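Local coordinates for protein dihydropteroate synthase (Burkholderia cenocepacia, PDB 2Y5S) that probably catalyses the condensation of para-aminobenzoate with 6-hydroxymethyl-7,8-dihydropterin diphosphate to give 7,8-dihydropteroate, a precursor of folate, at residues L100-Y105 with D119-I124; L24-L29 with L62-G67; I228-S233 with R264-V269. All coordinates share one frame; numbering follows the deposited sequence.

Contact 1: residues L100-Y105 with D119-I124; sequences LSIDTY and DLINDI. With 78H (7,8-dihydropteroate), chain P.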
loop_
_atom_site.group_PDB
_atom_site.type_symbol
_atom_site.label_atom_id
_atom_site.label_comp_id
_atom_site.label_asym_id
_atom_site.label_seq_id
_atom_site.Cartn_x
_atom_site.Cartn_y
_atom_site.Cartn_z
ATOM N N LEU B 100 22.824 12.296 -3.477
ATOM C CA LEU B 100 22.710 12.359 -4.919
ATOM C C LEU B 100 23.174 11.036 -5.528
ATOM O O LEU B 100 24.359 10.704 -5.490
ATOM C CB LEU B 100 23.541 13.524 -5.480
ATOM C CG LEU B 100 23.193 14.926 -4.957
ATOM C CD1 LEU B 100 24.007 16.017 -5.662
ATOM C CD2 LEU B 100 21.694 15.212 -5.076
ATOM N N SER B 101 22.222 10.293 -6.087
ATOM C CA SER B 101 22.496 9.040 -6.751
ATOM C C SER B 101 22.560 9.301 -8.253
ATOM O O SER B 101 21.806 10.137 -8.778
ATOM C CB SER B 101 21.406 8.019 -6.436
ATOM O OG SER B 101 21.488 6.906 -7.294
ATOM N N ILE B 102 23.456 8.591 -8.937
ATOM C CA ILE B 102 23.616 8.746 -10.372
ATOM C C ILE B 102 23.220 7.449 -11.080
ATOM O O ILE B 102 23.835 6.417 -10.856
ATOM C CB ILE B 102 25.064 9.078 -10.762
ATOM C CG1 ILE B 102 25.613 10.230 -9.916
ATOM C CG2 ILE B 102 25.126 9.396 -12.234
ATOM C CD1 ILE B 102 24.925 11.574 -10.178
ATOM N N ASP B 103 22.195 7.532 -11.928
ATOM C CA ASP B 103 21.693 6.391 -12.694
ATOM C C ASP B 103 22.486 6.292 -13.993
ATOM O O ASP B 103 22.132 6.897 -15.024
ATOM C CB ASP B 103 20.193 6.559 -12.958
ATOM C CG ASP B 103 19.572 5.399 -13.769
ATOM O OD1 ASP B 103 20.147 4.291 -13.875
ATOM O OD2 ASP B 103 18.455 5.610 -14.271
ATOM N N THR B 104 23.594 5.565 -13.917
ATOM C CA THR B 104 24.453 5.365 -15.070
ATOM C C THR B 104 25.242 4.072 -14.993
ATOM O O THR B 104 25.608 3.612 -13.913
ATOM C CB THR B 104 25.482 6.499 -15.236
ATOM O OG1 THR B 104 26.128 6.356 -16.511
ATOM C CG2 THR B 104 26.509 6.462 -14.099
ATOM N N TYR B 105 25.495 3.511 -16.172
ATOM C CA TYR B 105 26.371 2.357 -16.340
ATOM C C TYR B 105 27.664 2.711 -17.089
ATOM O O TYR B 105 28.504 1.833 -17.309
ATOM C CB TYR B 105 25.633 1.251 -17.095
ATOM C CG TYR B 105 25.109 1.657 -18.456
ATOM C CD1 TYR B 105 25.913 1.569 -19.589
ATOM C CD2 TYR B 105 23.814 2.120 -18.608
ATOM C CE1 TYR B 105 25.439 1.933 -20.831
ATOM C CE2 TYR B 105 23.331 2.494 -19.855
ATOM C CZ TYR B 105 24.154 2.394 -20.956
ATOM O OH TYR B 105 23.696 2.756 -22.193
ATOM N N ASP B 119 27.131 11.091 -4.517
ATOM C CA ASP B 119 27.202 10.268 -3.326
ATOM C C ASP B 119 27.014 8.770 -3.585
ATOM O O ASP B 119 27.462 7.947 -2.800
ATOM C CB ASP B 119 26.116 10.738 -2.354
ATOM C CG ASP B 119 26.292 12.182 -1.943
ATOM O OD1 ASP B 119 27.318 12.505 -1.326
ATOM O OD2 ASP B 119 25.398 13.004 -2.239
ATOM N N LEU B 120 26.317 8.414 -4.660
ATOM C CA LEU B 120 25.975 7.023 -4.928
ATOM C C LEU B 120 25.935 6.775 -6.439
ATOM O O LEU B 120 25.400 7.598 -7.196
ATOM C CB LEU B 120 24.622 6.689 -4.285
ATOM C CG LEU B 120 24.140 5.227 -4.185
ATOM C CD1 LEU B 120 22.938 5.172 -3.261
ATOM C CD2 LEU B 120 23.798 4.626 -5.545
ATOM N N ILE B 121 26.528 5.661 -6.875
ATOM C CA ILE B 121 26.431 5.220 -8.264
ATOM C C ILE B 121 25.479 4.036 -8.347
ATOM O O ILE B 121 25.661 3.001 -7.689
ATOM C CB ILE B 121 27.801 4.871 -8.885
ATOM C CG1 ILE B 121 28.789 6.045 -8.769
ATOM C CG2 ILE B 121 27.626 4.457 -10.350
ATOM C CD1 ILE B 121 28.376 7.337 -9.545
ATOM N N ASN B 122 24.442 4.226 -9.158
ATOM C CA ASN B 122 23.379 3.286 -9.312
ATOM C C ASN B 122 23.475 2.686 -10.716
ATOM O O ASN B 122 23.135 3.359 -11.688
ATOM C CB ASN B 122 22.048 4.029 -9.136
ATOM C CG ASN B 122 20.856 3.140 -9.399
ATOM O OD1 ASN B 122 20.943 1.945 -9.217
ATOM N ND2 ASN B 122 19.738 3.724 -9.842
ATOM N N ASP B 123 23.920 1.431 -10.813
ATOM C CA ASP B 123 24.336 0.835 -12.098
ATOM C C ASP B 123 23.510 -0.390 -12.520
ATOM O O ASP B 123 23.640 -1.476 -11.964
ATOM C CB ASP B 123 25.816 0.468 -12.049
ATOM C CG ASP B 123 26.356 -0.044 -13.391
ATOM O OD1 ASP B 123 25.653 0.028 -14.421
ATOM O OD2 ASP B 123 27.498 -0.539 -13.401
ATOM N N ILE B 124 22.690 -0.207 -13.536
ATOM C CA ILE B 124 21.888 -1.283 -14.082
ATOM C C ILE B 124 22.743 -2.454 -14.579
ATOM O O ILE B 124 22.261 -3.567 -14.625
ATOM C CB ILE B 124 20.911 -0.810 -15.200
ATOM C CG1 ILE B 124 21.649 -0.140 -16.356
ATOM C CG2 ILE B 124 19.860 0.159 -14.610
ATOM C CD1 ILE B 124 20.888 -0.216 -17.699
HETATM O O4 78H P . 14.739 -0.718 -10.876
HETATM C C4 78H P . 15.729 0.008 -10.978
HETATM C C5 78H P . 15.890 0.903 -12.057
HETATM N N3 78H P . 16.743 -0.064 -10.009
HETATM C C9 78H P . 17.072 1.679 -12.099
HETATM N N5 78H P . 14.922 1.052 -12.996
HETATM C C2 78H P . 17.922 0.733 -10.129
HETATM N N8 78H P . 17.286 2.582 -13.132
HETATM N N1 78H P . 18.035 1.585 -11.160
HETATM C C6 78H P . 15.099 1.879 -14.046
HETATM N N2 78H P . 18.910 0.635 -9.226
HETATM C C7 78H P . 16.415 2.616 -14.312
HETATM C C10 78H P . 13.994 2.093 -15.041
HETATM N N11 78H P . 14.010 1.032 -16.055
HETATM C C15 78H P . 12.878 0.402 -16.339
HETATM C C16 78H P . 12.824 -0.988 -16.363
HETATM C C17 78H P . 11.736 1.166 -16.584
HETATM C C18 78H P . 11.628 -1.621 -16.654
HETATM C C19 78H P . 10.536 0.530 -16.876
HETATM C C20 78H P . 10.486 -0.862 -16.914
HETATM C C21 78H P . 9.156 -1.566 -17.203
HETATM O O22 78H P . 9.112 -2.770 -16.938
HETATM O O23 78H P . 8.163 -0.891 -17.552
HETATM O O HOH W 1 22.398 2.658 -14.382
HETATM O O HOH W 2 28.748 -0.774 -15.681
#
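Asp119 meets Leu100 where strands 100-103 and 120-123 begin to pair; these are neighbouring parallel strands of the TIM barrel, joined through helix 107-115 as a beta-alpha-beta unit. The carboxylate of Asp119 reaches back to the partner strand: OD2 accepts Leu100 N at 2.9 Å through its anti lone pair, and the same oxygen forms a salt bridge with Arg15. Leu100 O takes two N-H groups in return, those of Asp119 and Leu120. Leu120 shares the barrel-interior face with Ser101, a small residue whose OG lies 3.7 Å from Leu120 CD2 and hydrogen-bonds to Asp64. Ile121 points to the opposite face, that of the helices, where its CD1 comes within 3.9 Å of Ile102 CB. Beta-branched residues suit an extended backbone and the apolar layer under the helices: Ile102 touches Val86 and Val90 of helix 79-93, while Ile121 packs on Leu143 and Phe127. Asn122 returns to the interior, and CG anti to the backbone N (chi1 175°) carries its amide to the pterin of 7,8-dihydropteroate. An amide offers donor and acceptor together: ND2 gives a hydrogen to ligand N1 at 3.0 Å, while OD1 faces the N2 amino group at a modelled separation too short to trust in detail. On the same face Asp103 receives two weak bonds from ligand N8, and Thr70 holds its OD2. Asp123 anchors the following loop, its two oxygens accepting the backbone N-H groups of Trp125 and Phe127. Beyond it, Ile124 CD1 packs 3.9 Å from Tyr105 CD2, the two side chains pointing the same way. A water ties the strand ends together, donating to Asp103 OD1 at 2.8 Å and to Asn122 O, and accepting from Ile124 N at 3.0 Å.

Contact 2: residues L24-L29 with L62-G67; sequences LVMGIL and LLDIGG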
loop_
_atom_site.group_PDB
_atom_site.type_symbol
_atom_site.label_atom_id
_atom_site.label_comp_id
_atom_site.label_asym_id
_atom_site.label_seq_id
_atom_site.Cartn_x
_atom_site.Cartn_y
_atom_site.Cartn_z
ATOM N N LEU B 24 14.030 4.363 3.216
ATOM C CA LEU B 24 14.248 5.666 2.591
ATOM C C LEU B 24 13.637 5.721 1.213
ATOM O O LEU B 24 13.540 4.715 0.518
ATOM C CB LEU B 24 15.758 5.973 2.503
ATOM C CG LEU B 24 16.513 6.071 3.832
ATOM C CD1 LEU B 24 17.966 6.555 3.559
ATOM C CD2 LEU B 24 15.844 6.943 4.902
ATOM N N VAL B 25 13.194 6.911 0.834
ATOM C CA VAL B 25 12.581 7.147 -0.460
ATOM C C VAL B 25 13.560 7.888 -1.421
ATOM O O VAL B 25 14.048 8.995 -1.142
ATOM C CB VAL B 25 11.286 7.921 -0.267
ATOM C CG1 VAL B 25 10.680 8.316 -1.607
ATOM C CG2 VAL B 25 10.315 7.071 0.610
ATOM N N MET B 26 13.864 7.238 -2.535
ATOM C CA MET B 26 14.716 7.817 -3.581
ATOM C C MET B 26 13.822 8.327 -4.707
ATOM O O MET B 26 13.173 7.535 -5.393
ATOM C CB MET B 26 15.671 6.762 -4.125
ATOM C CG MET B 26 16.381 7.145 -5.433
ATOM S SD MET B 26 17.482 5.858 -6.092
ATOM C CE MET B 26 18.765 5.883 -4.841
ATOM N N GLY B 27 13.785 9.645 -4.905
ATOM C CA GLY B 27 12.935 10.237 -5.935
ATOM C C GLY B 27 13.649 10.223 -7.277
ATOM O O GLY B 27 14.818 10.583 -7.363
ATOM N N ILE B 28 12.932 9.846 -8.330
ATOM C CA ILE B 28 13.522 9.703 -9.644
ATOM C C ILE B 28 13.500 11.075 -10.307
ATOM O O ILE B 28 12.433 11.654 -10.516
ATOM C CB ILE B 28 12.753 8.694 -10.516
ATOM C CG1 ILE B 28 12.803 7.286 -9.901
ATOM C CG2 ILE B 28 13.328 8.671 -11.955
ATOM C CD1 ILE B 28 11.690 6.358 -10.435
ATOM N N LEU B 29 14.693 11.579 -10.612
ATOM C CA LEU B 29 14.867 12.836 -11.320
ATOM C C LEU B 29 15.402 12.517 -12.711
ATOM O O LEU B 29 16.611 12.401 -12.926
ATOM C CB LEU B 29 15.818 13.758 -10.554
ATOM C CG LEU B 29 15.927 15.193 -11.068
ATOM C CD1 LEU B 29 14.648 15.972 -10.778
ATOM C CD2 LEU B 29 17.130 15.882 -10.443
ATOM N N LEU B 62 16.594 10.664 -0.950
ATOM C CA LEU B 62 17.667 10.662 -1.946
ATOM C C LEU B 62 17.073 11.089 -3.273
ATOM O O LEU B 62 15.858 10.951 -3.480
ATOM C CB LEU B 62 18.295 9.272 -2.134
ATOM C CG LEU B 62 18.804 8.429 -0.958
ATOM C CD1 LEU B 62 17.638 7.598 -0.410
ATOM C CD2 LEU B 62 19.960 7.520 -1.418
ATOM N N LEU B 63 17.941 11.586 -4.168
ATOM C CA LEU B 63 17.547 11.906 -5.534
ATOM C C LEU B 63 18.378 11.092 -6.509
ATOM O O LEU B 63 19.597 11.020 -6.365
ATOM C CB LEU B 63 17.738 13.397 -5.827
ATOM C CG LEU B 63 16.903 14.329 -4.957
ATOM C CD1 LEU B 63 17.355 15.792 -5.163
ATOM C CD2 LEU B 63 15.418 14.123 -5.263
ATOM N N ASP B 64 17.718 10.499 -7.504
ATOM C CA ASP B 64 18.407 9.695 -8.510
ATOM C C ASP B 64 18.398 10.478 -9.817
ATOM O O ASP B 64 17.338 10.753 -10.390
ATOM C CB ASP B 64 17.749 8.311 -8.665
ATOM C CG ASP B 64 18.640 7.290 -9.423
ATOM O OD1 ASP B 64 19.877 7.283 -9.249
ATOM O OD2 ASP B 64 18.096 6.473 -10.195
ATOM N N ILE B 65 19.589 10.888 -10.236
ATOM C CA ILE B 65 19.778 11.716 -11.409
ATOM C C ILE B 65 20.168 10.803 -12.563
ATOM O O ILE B 65 21.158 10.086 -12.473
ATOM C CB ILE B 65 20.932 12.731 -11.215
ATOM C CG1 ILE B 65 20.676 13.678 -10.035
ATOM C CG2 ILE B 65 21.142 13.534 -12.495
ATOM C CD1 ILE B 65 21.935 14.431 -9.596
ATOM N N GLY B 66 19.393 10.829 -13.639
ATOM C CA GLY B 66 19.705 10.034 -14.819
ATOM C C GLY B 66 19.576 10.862 -16.074
ATOM O O GLY B 66 18.518 11.444 -16.315
ATOM N N GLY B 67 20.652 10.913 -16.868
ATOM C CA GLY B 67 20.671 11.632 -18.144
ATOM C C GLY B 67 20.297 10.771 -19.342
ATOM O O GLY B 67 20.322 11.240 -20.479
#
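Leu62 and Leu24 cross at about a right angle, with Leu62 CD1 set 3.8 Å from Leu24 CB at one end of two adjacent parallel strands of the TIM barrel. The other branch of Leu62, CD2, meets the methyl CE of Met26, so one leucine spans two residues of the neighbouring strand. Met26 runs out extended, CG anti to the backbone N (chi1 166°), then bends at chi3 and lays SD across the base of Asp64, 3.6 Å from Asp64 CB. A flexible, unbranched thioether suits this place between a leucine and the aliphatic part of an aspartate. On the opposite, helix-facing side, Leu29 and Ile65 lie alongside each other, Leu29 CD2 reaching Ile65 CG1 at 4.2 Å, and helix 79-93 packs against both. Gly27 brings no side chain to that face, where Leu63 CD2 approaches its carbonyl oxygen. Five backbone hydrogen bonds run through the pair, among them Gly27 N to Leu62 O and Asp64 N to Gly27 O, the latter nearly straight at 168°. Asp64 has its CB packed by sulphur while its carboxylate points into the barrel: OD1 accepts from Ser101, and OD2 from Asn122 and, in a salt bridge, from Arg270. This is consistent with a second-shell role: a buried acid gripped at both oxygens would help orient the amide of Asn122, which binds the pterin.

Contact 3: residues I228-S233 with R264-V269; sequences ILAGMS and RGAAIV. With 78H (7,8-dihydropteroate), chain P.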
loop_
_atom_site.group_PDB
_atom_site.type_symbol
_atom_site.label_atom_id
_atom_site.label_comp_id
_atom_site.label_asym_id
_atom_site.label_seq_id
_atom_site.Cartn_x
_atom_site.Cartn_y
_atom_site.Cartn_z
ATOM N N ILE B 228 18.841 -3.606 0.404
ATOM C CA ILE B 228 18.166 -3.743 -0.889
ATOM C C ILE B 228 17.534 -2.424 -1.312
ATOM O O ILE B 228 16.815 -1.784 -0.517
ATOM C CB ILE B 228 17.051 -4.777 -0.818
ATOM C CG1 ILE B 228 17.619 -6.149 -0.465
ATOM C CG2 ILE B 228 16.227 -4.843 -2.146
ATOM C CD1 ILE B 228 16.545 -7.202 -0.097
ATOM N N LEU B 229 17.848 -2.021 -2.539
ATOM C CA LEU B 229 17.131 -0.979 -3.253
ATOM C C LEU B 229 16.182 -1.655 -4.236
ATOM O O LEU B 229 16.598 -2.539 -4.986
ATOM C CB LEU B 229 18.120 -0.083 -3.989
ATOM C CG LEU B 229 17.582 1.210 -4.643
ATOM C CD1 LEU B 229 18.747 2.223 -4.745
ATOM C CD2 LEU B 229 16.973 0.970 -6.019
ATOM N N ALA B 230 14.914 -1.260 -4.208
ATOM C CA ALA B 230 13.889 -1.808 -5.085
ATOM C C ALA B 230 13.254 -0.680 -5.891
ATOM O O ALA B 230 12.877 0.350 -5.350
ATOM C CB ALA B 230 12.826 -2.516 -4.276
ATOM N N GLY B 231 13.133 -0.903 -7.184
ATOM C CA GLY B 231 12.517 0.061 -8.080
ATOM C C GLY B 231 11.447 -0.595 -8.937
ATOM O O GLY B 231 11.765 -1.320 -9.879
ATOM N N MET B 232 10.178 -0.328 -8.624
ATOM C CA MET B 232 9.059 -0.859 -9.412
ATOM C C MET B 232 8.135 0.200 -9.978
ATOM O O MET B 232 7.167 -0.128 -10.663
ATOM C CB MET B 232 8.271 -1.805 -8.528
ATOM C CG MET B 232 9.088 -3.025 -8.190
ATOM S SD MET B 232 8.277 -4.030 -6.986
ATOM C CE MET B 232 8.711 -3.098 -5.556
ATOM N N SER B 233 8.462 1.469 -9.709
ATOM C CA SER B 233 7.564 2.592 -9.953
ATOM C C SER B 233 7.130 2.707 -11.418
ATOM O O SER B 233 7.964 2.829 -12.308
ATOM C CB SER B 233 8.224 3.884 -9.482
ATOM O OG SER B 233 7.396 5.019 -9.719
ATOM N N ARG B 264 8.721 -6.402 2.979
ATOM C CA ARG B 264 9.672 -7.482 2.749
ATOM C C ARG B 264 11.146 -7.068 2.938
ATOM O O ARG B 264 12.033 -7.703 2.375
ATOM C CB ARG B 264 9.452 -8.071 1.344
ATOM C CG ARG B 264 8.705 -9.404 1.320
ATOM C CD ARG B 264 7.275 -9.305 1.812
ATOM N NE ARG B 264 6.423 -8.634 0.832
ATOM C CZ ARG B 264 5.106 -8.488 0.943
ATOM N NH1 ARG B 264 4.431 -8.962 1.980
ATOM N NH2 ARG B 264 4.456 -7.848 0.002
ATOM N N GLY B 265 11.397 -6.010 3.703
ATOM C CA GLY B 265 12.748 -5.635 4.102
ATOM C C GLY B 265 13.578 -4.719 3.185
ATOM O O GLY B 265 14.772 -4.560 3.427
ATOM N N ALA B 266 12.977 -4.107 2.156
ATOM C CA ALA B 266 13.719 -3.117 1.327
ATOM C C ALA B 266 14.206 -1.917 2.155
ATOM O O ALA B 266 13.446 -1.330 2.965
ATOM C CB ALA B 266 12.883 -2.635 0.171
ATOM N N ALA B 267 15.464 -1.543 1.930
ATOM C CA ALA B 267 16.054 -0.391 2.591
ATOM C C ALA B 267 15.652 0.911 1.885
ATOM O O ALA B 267 15.422 1.936 2.537
ATOM C CB ALA B 267 17.560 -0.518 2.621
ATOM N N ILE B 268 15.615 0.866 0.556
ATOM C CA ILE B 268 15.327 2.039 -0.264
ATOM C C ILE B 268 14.318 1.676 -1.339
ATOM O O ILE B 268 14.432 0.628 -1.976
ATOM C CB ILE B 268 16.619 2.588 -0.946
ATOM C CG1 ILE B 268 17.699 2.916 0.086
ATOM C CG2 ILE B 268 16.296 3.816 -1.826
ATOM C CD1 ILE B 268 19.054 3.267 -0.515
ATOM N N VAL B 269 13.335 2.556 -1.561
ATOM C CA VAL B 269 12.427 2.401 -2.671
ATOM C C VAL B 269 12.592 3.610 -3.623
ATOM O O VAL B 269 12.648 4.774 -3.191
ATOM C CB VAL B 269 10.957 2.188 -2.206
ATOM C CG1 VAL B 269 10.782 0.783 -1.511
ATOM C CG2 VAL B 269 10.472 3.310 -1.266
HETATM O O4 78H P . 14.739 -0.718 -10.876
HETATM C C4 78H P . 15.729 0.008 -10.978
HETATM C C5 78H P . 15.890 0.903 -12.057
HETATM N N3 78H P . 16.743 -0.064 -10.009
HETATM C C9 78H P . 17.072 1.679 -12.099
HETATM N N5 78H P . 14.922 1.052 -12.996
HETATM C C2 78H P . 17.922 0.733 -10.129
HETATM N N8 78H P . 17.286 2.582 -13.132
HETATM N N1 78H P . 18.035 1.585 -11.160
HETATM C C6 78H P . 15.099 1.879 -14.046
HETATM N N2 78H P . 18.910 0.635 -9.226
HETATM C C7 78H P . 16.415 2.616 -14.312
HETATM C C10 78H P . 13.994 2.093 -15.041
HETATM N N11 78H P . 14.010 1.032 -16.055
HETATM C C15 78H P . 12.878 0.402 -16.339
HETATM C C16 78H P . 12.824 -0.988 -16.363
HETATM C C17 78H P . 11.736 1.166 -16.584
HETATM C C18 78H P . 11.628 -1.621 -16.654
HETATM C C19 78H P . 10.536 0.530 -16.876
HETATM C C20 78H P . 10.486 -0.862 -16.914
HETATM C C21 78H P . 9.156 -1.566 -17.203
HETATM O O22 78H P . 9.112 -2.770 -16.938
HETATM O O23 78H P . 8.163 -0.891 -17.552
HETATM O O HOH W 3 17.385 -4.254 2.833
#
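Parallel strands 229-230 and 268-271 lie side by side in the TIM barrel, and Leu229 faces Ile268 across them on the inner side. Leu229 CG rests 4.0 Å from Ile268 CG2, the two side chains crossing obliquely, and Met26 of strand 24-30 touches both. With CG anti to the backbone N (chi1 -171°), Leu229 extends toward the bound 7,8-dihydropteroate, its CD2 ending 3.8 Å from ligand N2. A leucine suits this double duty because one branch can pack on the barrel core while the other borders the pterin. Ala230 points to the other face, that of the helices, where its CB lies 4.4 Å from Ala266 CB; the small methyls fit the layer beneath helix 251-263, where Ala266 touches Ala261. Ala230 N donates to Ile268 O in a bond of 166°. Ile228 O takes two donors, Ala267 N at 2.8 Å and Ile268 N at 3.1 Å. This doubled grip lies where the chain comes out of helix 251-263. That helix ends in a Schellman motif with Gly265 at the C-prime position: Gly265 N bonds to Val262 O, and Ala266 N to Ala261 O. The positive phi of Gly265 (88°) would press a side chain against the preceding carbonyl, so glycine fits the turn. A water joins the same turn to the strand, accepting from Ile228 N and donating to Gly265 O. Farther along, Gly231 lies against the ligand, its O 3.2 Å from ligand O4; a CB here would collide with O4, consistent with glycine at this place. Lys235 NZ hydrogen-bonds both to Gly231 O and to the ligand, while Ser233 OG pairs with His272 ND1.

How the contacts relate
The three contacts are parallel strand pairs of a single barrel sheet; along the chain contact 2 comes first, then contact 1, then contact 3. Contacts 1 and 2, with centres about 9 Å apart, adjoin through strands 62-66 and 100-103: Ser101 N lies 2.7 Å from Leu63 O, and Ser101 CB 3.8 Å from Met26 CE. Contact 3 joins contact 2 on its other side, Met26 N lying 2.8 Å from Val269 O. Met26 CE, 3.7 Å from Leu229 CD1, therefore bridges all three inside the barrel. Contacts 1 and 3 do not touch, their centres being about 15 Å apart, yet both reach 7,8-dihydropteroate; contact 2 stands behind, with the Asp64 side chain about 5 Å from the ligand.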